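Local structure of Ent-copalyl diphosphate synthase (Streptomyces platensis, 5BP8) at residues G25-S30 with D499-V504. The protein is a mainly helical protein of the terpene cyclase kind, with a domain related to squalene-hopene cyclase. Residues are numbered along the deposited sequence; the frame is centred on the assembly and turned at random.
Sequences GLVAPS and DIYAPV
Near the centre of this mainly helical cyclase, the loop 25-30, which links helix 7-20 to helix 31-40, runs roughly antiparallel to residues 499-504, with Ala28 N donating a nearly straight hydrogen bond (165°) to Ala502 O at 3.0 Å. The donor stands 16° off that carbonyl's plane. Val504 N, in the first turn of helix 504-518, reaches Leu26 O in a weak, bent bond. Where the two segments part, beyond the Ala28-Ala502 bond, a water bridges them, donating to Ala28 O (2.6 Å) and accepting from Ala502 N (2.8 Å). The contact thus ties the N-terminal loop to the two-stranded antiparallel hairpin 495-496/500-501 and the last helix. At its far end Ser30 OG donates to the syn lone pair of Asp499 OD1 at 2.7 Å. The other carboxylate oxygen, OD2, accepts from Tyr32 N in helix 31-40, so both oxygens are engaged and the carboxylate's rotation is restrained. Apolar contacts gather toward the Leu26 end: Leu26 CD2 lies 3.7 Å from Val504 CB, while Val504 CG2 touches Ala28 CB. Separately, Val27 CG1, anti to its backbone N (chi1 177°), meets the Tyr501 ring obliquely at CD2 (3.7 Å); that ring also meets Trp495's, and the Tyr501 side chain touches Phe262.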
loop_
_atom_site.group_PDB
_atom_site.type_symbol
_atom_site.label_atom_id
_atom_site.label_comp_id
_atom_site.label_asym_id
_atom_site.label_seq_id
_atom_site.Cartn_x
_atom_site.Cartn_y
_atom_site.Cartn_z
ATOM N N GLY A 25 10.239 -0.791 8.702
ATOM C CA GLY A 25 10.022 -0.364 7.337
ATOM C C GLY A 25 9.426 1.036 7.365
ATOM O O GLY A 25 8.901 1.473 8.402
ATOM N N LEU A 26 9.529 1.752 6.254
ATOM C CA LEU A 26 9.068 3.144 6.202
ATOM C C LEU A 26 7.862 3.303 5.284
ATOM O O LEU A 26 7.933 3.067 4.056
ATOM C CB LEU A 26 10.196 4.098 5.786
ATOM C CG LEU A 26 9.834 5.574 5.615
ATOM C CD1 LEU A 26 9.239 6.162 6.890
ATOM C CD2 LEU A 26 11.082 6.369 5.186
ATOM N N VAL A 27 6.743 3.678 5.899
ATOM C CA VAL A 27 5.518 4.055 5.193
ATOM C C VAL A 27 5.168 5.451 5.634
ATOM O O VAL A 27 5.048 5.695 6.851
ATOM C CB VAL A 27 4.331 3.081 5.457
ATOM C CG1 VAL A 27 3.070 3.586 4.728
ATOM C CG2 VAL A 27 4.652 1.669 4.975
ATOM N N ALA A 28 4.998 6.367 4.682
ATOM C CA ALA A 28 4.690 7.768 5.021
ATOM C C ALA A 28 3.286 7.862 5.599
ATOM O O ALA A 28 2.420 7.047 5.267
ATOM C CB ALA A 28 4.787 8.651 3.789
ATOM N N PRO A 29 3.045 8.862 6.457
ATOM C CA PRO A 29 1.663 9.040 6.914
ATOM C C PRO A 29 0.709 9.333 5.788
ATOM O O PRO A 29 1.111 9.805 4.718
ATOM C CB PRO A 29 1.735 10.256 7.864
ATOM C CG PRO A 29 3.186 10.421 8.213
ATOM C CD PRO A 29 4.005 9.731 7.156
ATOM N N SER A 30 -0.554 9.008 6.012
ATOM C CA SER A 30 -1.602 9.489 5.147
ATOM C C SER A 30 -2.805 9.909 5.960
ATOM O O SER A 30 -2.839 9.783 7.195
ATOM C CB SER A 30 -1.993 8.450 4.074
ATOM O OG SER A 30 -2.537 7.290 4.669
ATOM N N ASP A 499 -6.525 4.099 2.265
ATOM C CA ASP A 499 -6.430 5.054 1.159
ATOM C C ASP A 499 -5.287 4.502 0.297
ATOM O O ASP A 499 -5.336 3.313 -0.065
ATOM C CB ASP A 499 -6.369 6.576 1.531
ATOM C CG ASP A 499 -5.350 6.977 2.662
ATOM O OD1 ASP A 499 -4.402 6.230 2.995
ATOM O OD2 ASP A 499 -5.516 8.134 3.212
ATOM N N ILE A 500 -4.314 5.318 -0.067
ATOM C CA ILE A 500 -3.130 4.856 -0.822
ATOM C C ILE A 500 -1.877 5.354 -0.093
ATOM O O ILE A 500 -1.846 6.487 0.427
ATOM C CB ILE A 500 -3.117 5.276 -2.306
ATOM C CG1 ILE A 500 -3.534 6.745 -2.538
ATOM C CG2 ILE A 500 -4.043 4.363 -3.092
ATOM C CD1 ILE A 500 -3.659 7.130 -4.007
ATOM N N TYR A 501 -0.883 4.473 0.024
ATOM C CA TYR A 501 0.293 4.705 0.829
ATOM C C TYR A 501 1.580 4.639 0.056
ATOM O O TYR A 501 1.632 4.036 -1.029
ATOM C CB TYR A 501 0.345 3.708 1.998
ATOM C CG TYR A 501 0.667 2.269 1.658
ATOM C CD1 TYR A 501 -0.349 1.338 1.380
ATOM C CD2 TYR A 501 1.988 1.811 1.671
ATOM C CE1 TYR A 501 -0.046 0.034 1.071
ATOM C CE2 TYR A 501 2.288 0.495 1.382
ATOM C CZ TYR A 501 1.274 -0.394 1.109
ATOM O OH TYR A 501 1.595 -1.714 0.817
ATOM N N ALA A 502 2.597 5.286 0.617
ATOM C CA ALA A 502 3.934 5.361 0.026
ATOM C C ALA A 502 4.957 4.607 0.868
ATOM O O ALA A 502 5.340 5.063 1.979
ATOM C CB ALA A 502 4.389 6.811 -0.134
ATOM N N PRO A 503 5.415 3.465 0.352
ATOM C CA PRO A 503 6.538 2.764 0.990
ATOM C C PRO A 503 7.848 3.395 0.503
ATOM O O PRO A 503 8.402 3.035 -0.573
ATOM C CB PRO A 503 6.349 1.348 0.532
ATOM C CG PRO A 503 5.823 1.492 -0.882
ATOM C CD PRO A 503 4.976 2.767 -0.863
ATOM N N VAL A 504 8.320 4.357 1.282
ATOM C CA VAL A 504 9.330 5.305 0.824
ATOM C C VAL A 504 10.669 4.607 0.504
ATOM O O VAL A 504 11.316 4.921 -0.477
ATOM C CB VAL A 504 9.530 6.434 1.871
ATOM C CG1 VAL A 504 10.739 7.302 1.537
ATOM C CG2 VAL A 504 8.249 7.274 2.012
HETATM O O HOH W 1 1.667 6.850 2.768
#